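Monopolin complex subunit CSM1 (Candida glabrata, PDB 6MJC) probably links the monopolin complex to kinetochores during chromosome segregation, binding a peptide of the kinetochore protein Dsn1. Local coordinates at residues Val65-Leu70 with Glu92-Pro97; Tyr46-Val51 with Arg99-Phe104. One frame throughout, in Å; residues are numbered along the deposited sequence.

Contact 1. Residues Val65-Leu70 with Glu92-Pro97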
# COMPACT_ATOMS: atom_id res chain seq x y z
N VAL A 65 8.07 -4.20 -0.32
CA VAL A 65 6.86 -3.42 -0.49
C VAL A 65 6.77 -2.35 0.59
O VAL A 65 6.96 -2.61 1.79
CB VAL A 65 5.60 -4.29 -0.46
CG1 VAL A 65 4.37 -3.43 -0.73
CG2 VAL A 65 5.63 -5.42 -1.48
N ILE A 66 6.44 -1.13 0.18
CA ILE A 66 6.18 -0.02 1.10
C ILE A 66 4.67 0.25 1.07
O ILE A 66 4.10 0.50 0.01
CB ILE A 66 6.96 1.26 0.72
CG1 ILE A 66 8.48 1.02 0.59
CG2 ILE A 66 6.62 2.40 1.76
CD1 ILE A 66 9.28 0.54 1.81
N TYR A 67 4.05 0.34 2.25
CA TYR A 67 2.63 0.63 2.40
C TYR A 67 2.48 1.96 3.10
O TYR A 67 3.06 2.16 4.16
CB TYR A 67 1.90 -0.45 3.23
CG TYR A 67 0.56 -0.03 3.86
CD1 TYR A 67 -0.63 -0.14 3.16
CD2 TYR A 67 0.49 0.38 5.17
CE1 TYR A 67 -1.84 0.20 3.74
CE2 TYR A 67 -0.75 0.73 5.76
CZ TYR A 67 -1.89 0.67 5.02
OH TYR A 67 -3.11 0.97 5.57
N VAL A 68 1.73 2.87 2.50
CA VAL A 68 1.55 4.22 3.05
C VAL A 68 0.05 4.48 3.23
O VAL A 68 -0.68 4.60 2.23
CB VAL A 68 2.14 5.29 2.12
CG1 VAL A 68 2.03 6.71 2.80
CG2 VAL A 68 3.55 5.01 1.77
N PRO A 69 -0.47 4.55 4.44
CA PRO A 69 -1.90 4.85 4.58
C PRO A 69 -2.19 6.31 4.24
O PRO A 69 -1.46 7.20 4.65
CB PRO A 69 -2.17 4.53 6.06
CG PRO A 69 -0.89 4.79 6.75
CD PRO A 69 0.21 4.42 5.74
N LEU A 70 -3.26 6.55 3.49
CA LEU A 70 -3.65 7.90 3.10
C LEU A 70 -4.88 8.32 3.91
O LEU A 70 -6.03 8.12 3.52
CB LEU A 70 -3.88 7.94 1.60
CG LEU A 70 -2.71 7.48 0.74
CD1 LEU A 70 -3.14 7.38 -0.78
CD2 LEU A 70 -1.48 8.34 0.89
N GLU A 92 0.01 3.15 10.04
CA GLU A 92 1.37 3.65 9.89
C GLU A 92 2.03 3.18 8.61
O GLU A 92 1.60 2.21 7.96
CB GLU A 92 2.26 3.24 11.06
CG GLU A 92 2.02 1.87 11.55
CD GLU A 92 2.77 1.60 12.84
OE1 GLU A 92 3.88 2.16 13.00
OE2 GLU A 92 2.25 0.84 13.68
N THR A 93 3.13 3.84 8.26
CA THR A 93 3.87 3.41 7.06
C THR A 93 4.65 2.14 7.37
O THR A 93 5.34 2.08 8.37
CB THR A 93 4.82 4.51 6.58
OG1 THR A 93 4.00 5.63 6.23
CG2 THR A 93 5.63 4.03 5.38
N LEU A 94 4.52 1.14 6.52
CA LEU A 94 5.10 -0.18 6.73
C LEU A 94 6.00 -0.57 5.56
O LEU A 94 5.77 -0.19 4.41
CB LEU A 94 3.97 -1.25 6.86
CG LEU A 94 2.91 -0.99 7.93
CD1 LEU A 94 1.81 -2.08 7.88
CD2 LEU A 94 3.55 -1.01 9.30
N SER A 95 6.96 -1.45 5.82
CA SER A 95 7.71 -2.20 4.82
C SER A 95 7.47 -3.68 5.08
O SER A 95 7.34 -4.12 6.24
CB SER A 95 9.21 -1.85 4.92
OG SER A 95 9.98 -2.74 4.16
N PHE A 96 7.39 -4.47 4.00
CA PHE A 96 7.28 -5.91 4.17
C PHE A 96 7.76 -6.60 2.89
O PHE A 96 7.80 -5.98 1.82
CB PHE A 96 5.83 -6.35 4.57
CG PHE A 96 4.71 -5.82 3.68
CD1 PHE A 96 4.37 -6.49 2.52
CD2 PHE A 96 4.01 -4.73 4.04
CE1 PHE A 96 3.32 -6.01 1.70
CE2 PHE A 96 2.97 -4.25 3.26
CZ PHE A 96 2.63 -4.90 2.08
N PRO A 97 8.21 -7.84 3.00
CA PRO A 97 8.67 -8.57 1.81
C PRO A 97 7.52 -8.92 0.88
O PRO A 97 6.34 -8.96 1.26
CB PRO A 97 9.34 -9.81 2.39
CG PRO A 97 8.63 -10.03 3.68
CD PRO A 97 8.35 -8.66 4.22

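Contact 2. Residues Tyr46-Val51 with Arg99-Phe104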
# COMPACT_ATOMS: atom_id res chain seq x y z
N TYR A 46 -4.66 3.93 0.17
CA TYR A 46 -3.26 3.75 0.51
C TYR A 46 -2.43 3.77 -0.76
O TYR A 46 -2.93 3.57 -1.87
CB TYR A 46 -3.02 2.44 1.29
CG TYR A 46 -3.45 1.15 0.61
CD1 TYR A 46 -2.56 0.43 -0.17
CD2 TYR A 46 -4.72 0.63 0.79
CE1 TYR A 46 -2.94 -0.78 -0.81
CE2 TYR A 46 -5.11 -0.58 0.15
CZ TYR A 46 -4.22 -1.27 -0.62
OH TYR A 46 -4.56 -2.47 -1.23
N LYS A 47 -1.13 3.95 -0.58
CA LYS A 47 -0.15 3.90 -1.65
C LYS A 47 0.75 2.69 -1.39
O LYS A 47 1.12 2.45 -0.25
CB LYS A 47 0.64 5.21 -1.62
CG LYS A 47 1.64 5.43 -2.72
CD LYS A 47 2.28 6.81 -2.40
CE LYS A 47 3.40 7.07 -3.35
NZ LYS A 47 4.06 8.32 -2.97
N LEU A 48 1.03 1.90 -2.44
CA LEU A 48 2.01 0.83 -2.38
C LEU A 48 3.23 1.23 -3.19
O LEU A 48 3.11 1.76 -4.30
CB LEU A 48 1.45 -0.48 -2.95
CG LEU A 48 0.42 -1.21 -2.08
CD1 LEU A 48 0.15 -2.51 -2.72
CD2 LEU A 48 0.88 -1.38 -0.63
N GLY A 49 4.39 0.93 -2.65
CA GLY A 49 5.62 1.04 -3.39
C GLY A 49 6.32 -0.29 -3.53
O GLY A 49 6.49 -1.01 -2.55
N PHE A 50 6.71 -0.63 -4.75
CA PHE A 50 7.51 -1.81 -5.03
C PHE A 50 8.91 -1.30 -5.35
O PHE A 50 9.17 -0.81 -6.46
CB PHE A 50 6.90 -2.63 -6.17
CG PHE A 50 5.57 -3.26 -5.81
CD1 PHE A 50 5.49 -4.42 -5.08
CD2 PHE A 50 4.39 -2.66 -6.21
CE1 PHE A 50 4.26 -4.98 -4.76
CE2 PHE A 50 3.16 -3.22 -5.89
CZ PHE A 50 3.10 -4.39 -5.17
N VAL A 51 9.84 -1.51 -4.43
CA VAL A 51 11.11 -0.82 -4.40
C VAL A 51 12.21 -1.83 -4.62
O VAL A 51 12.27 -2.87 -3.95
CB VAL A 51 11.30 -0.06 -3.06
CG1 VAL A 51 12.70 0.48 -2.96
CG2 VAL A 51 10.30 1.01 -2.96
N ARG A 99 6.77 -11.60 -0.41
CA ARG A 99 6.07 -12.83 -0.06
C ARG A 99 4.92 -12.64 0.92
O ARG A 99 4.16 -13.59 1.13
CB ARG A 99 7.05 -13.85 0.53
CG ARG A 99 7.93 -13.30 1.62
CD ARG A 99 8.78 -14.37 2.28
NE ARG A 99 9.83 -13.74 3.06
CZ ARG A 99 9.73 -13.43 4.35
NH1 ARG A 99 8.63 -13.73 5.01
NH2 ARG A 99 10.74 -12.84 4.96
N SER A 100 4.85 -11.50 1.59
CA SER A 100 3.73 -11.14 2.47
C SER A 100 2.65 -10.31 1.82
O SER A 100 1.71 -9.88 2.50
CB SER A 100 4.27 -10.40 3.71
OG SER A 100 5.02 -11.32 4.50
N LEU A 101 2.75 -10.03 0.52
CA LEU A 101 1.75 -9.16 -0.09
C LEU A 101 0.36 -9.80 -0.06
O LEU A 101 -0.64 -9.11 0.19
CB LEU A 101 2.18 -8.84 -1.51
CG LEU A 101 1.28 -7.89 -2.29
CD1 LEU A 101 1.16 -6.54 -1.65
CD2 LEU A 101 1.81 -7.73 -3.74
N ASN A 102 0.30 -11.09 -0.28
CA ASN A 102 -0.98 -11.81 -0.20
C ASN A 102 -1.57 -11.69 1.21
O ASN A 102 -2.75 -11.36 1.37
CB ASN A 102 -0.78 -13.26 -0.59
CG ASN A 102 -2.10 -14.03 -0.66
OD1 ASN A 102 -2.25 -15.08 -0.05
ND2 ASN A 102 -3.07 -13.47 -1.37
N GLN A 103 -0.76 -11.94 2.25
CA GLN A 103 -1.25 -11.79 3.62
C GLN A 103 -1.77 -10.38 3.86
O GLN A 103 -2.77 -10.18 4.54
CB GLN A 103 -0.14 -12.13 4.63
CG GLN A 103 0.38 -13.56 4.60
CD GLN A 103 1.54 -13.76 5.56
OE1 GLN A 103 1.52 -13.27 6.69
NE2 GLN A 103 2.57 -14.45 5.10
N PHE A 104 -1.06 -9.38 3.33
CA PHE A 104 -1.46 -7.98 3.50
C PHE A 104 -2.82 -7.73 2.86
O PHE A 104 -3.72 -7.17 3.48
CB PHE A 104 -0.45 -7.05 2.86
CG PHE A 104 -1.00 -5.67 2.59
CD1 PHE A 104 -1.02 -4.72 3.59
CD2 PHE A 104 -1.55 -5.33 1.37
CE1 PHE A 104 -1.54 -3.46 3.36
CE2 PHE A 104 -2.08 -4.07 1.14
CZ PHE A 104 -2.10 -3.14 2.14

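Contact 1. Residues Val65-Leu70 with Glu92-Pro97
The carbonyl oxygen of L94 is held by two donors, one strong and one weak. The amide of Y67 binds it at 2.8 Å from Y67 N to L94 O, in the carbonyl plane and almost straight (171° at the hydrogen), while I66 CA adds a CA-H...O contact. Y67 returns the bond, its O accepting L94 N in the same hydrogen-bonded pair. V65 and F96 form the next such pair: V65 N lies 2.8 Å from F96 O, nearly along the C=O axis, and V65 O takes F96 N together with S95 CA, 3.1 Å from V65 O. Between them I66 and S95 make the non-hydrogen-bonded pair. This antiparallel ladder joins strand 63-69 to 94-96, the outermost strand, within this chain, of an antiparallel sheet, and L94 and S95 also pair in parallel with a strand of the bound peptide, which extends the sheet by a further strand. V65, Y67, L94 and F96 share one face. With CG between backbone N and carbonyl carbon (chi1 52°), the F96 ring is turned toward V65 on the adjoining strand, and V65 CB sits over its face in a CH-pi contact, 4.0 Å from the ring centroid. Y67 and L94 lie side by side, Y67 CD2 being 3.9 Å from L94 CD1. E92 O meets the Y67 ring at its edge, and the hydroxyl beyond is hydrogen-bonded to L90 O. On the other face, I66 CD1 rests 3.9 Å from S95 CB, and S95 OG is hydrogen-bonded to E64 and to a basic side chain of the peptide.

Contact 2. Residues Tyr46-Val51 with Arg99-Phe104
Strand 46-51 meets the start of helix 101-113 in helix-on-sheet packing, the helix laid against one face of the antiparallel sheet, and the tightest packing lies at either end of the contact. At one end Y46 and F104 reach toward each other tip to tip in a T-shaped pair: the edge of F104 comes down on the face of Y46, with planes at 82° and centroids 5.4 Å apart. F104 CZ, 3.9 Å from Y46 CE1, lies over the rim of the tyrosine ring rather than its middle. Y46 CG lies between its backbone N and carbonyl carbon (chi1 58°), F104 CG anti to its backbone N (chi1 161°). At the other end L101 crosses F50 at about a right angle and sets one methyl in the plane of the ring, at its edge, with L101 CD2 3.8 Å from F50 CE1. The middle is looser. L48 divides its two methyls between the partners, CD1 coming only to 4.3 Å from L101 CD1 and CD2 to 4.4 Å from F104 CE2. The Y46 hydroxyl is satisfied by Q37. The 3-10 segment leading into the helix and the helix side away from the strand differ in character: exposed R99 forms a salt bridge with an acidic side chain of the bound peptide, and S100 OG and Q103 OE1 are hydrogen-bonded to the peptide backbone. Strand 44-52 lies between strands 30-37 and 63-69 in the sheet, and helix 5-13 packs beside the contact, with F13 against Y46 and L48, I6 against F50 and I9 against L101.

The centres of the two contacts are about 7 Å apart, and along the chain contact 1 is nested inside the loop closed by contact 2, in the order 46-51, 65-70, 92-97, 99-104. Strands 44-52 and 63-69 are neighbours in the sheet, where I66 O and G49 N, 2.7 Å apart, make a probable hydrogen bond. Contact 1 adds the outermost strand of this chain to the sheet; contact 2 lays the following helix over the face that carries V65, Y67 and F96. F104 of the helix ties the two layers, its ring meeting those of Y46, Y67 and F96. Residues of both contacts line the site of the bound Dsn1 peptide, among them S95 and F96 of the last strand and S100 and Q103 at the helix start.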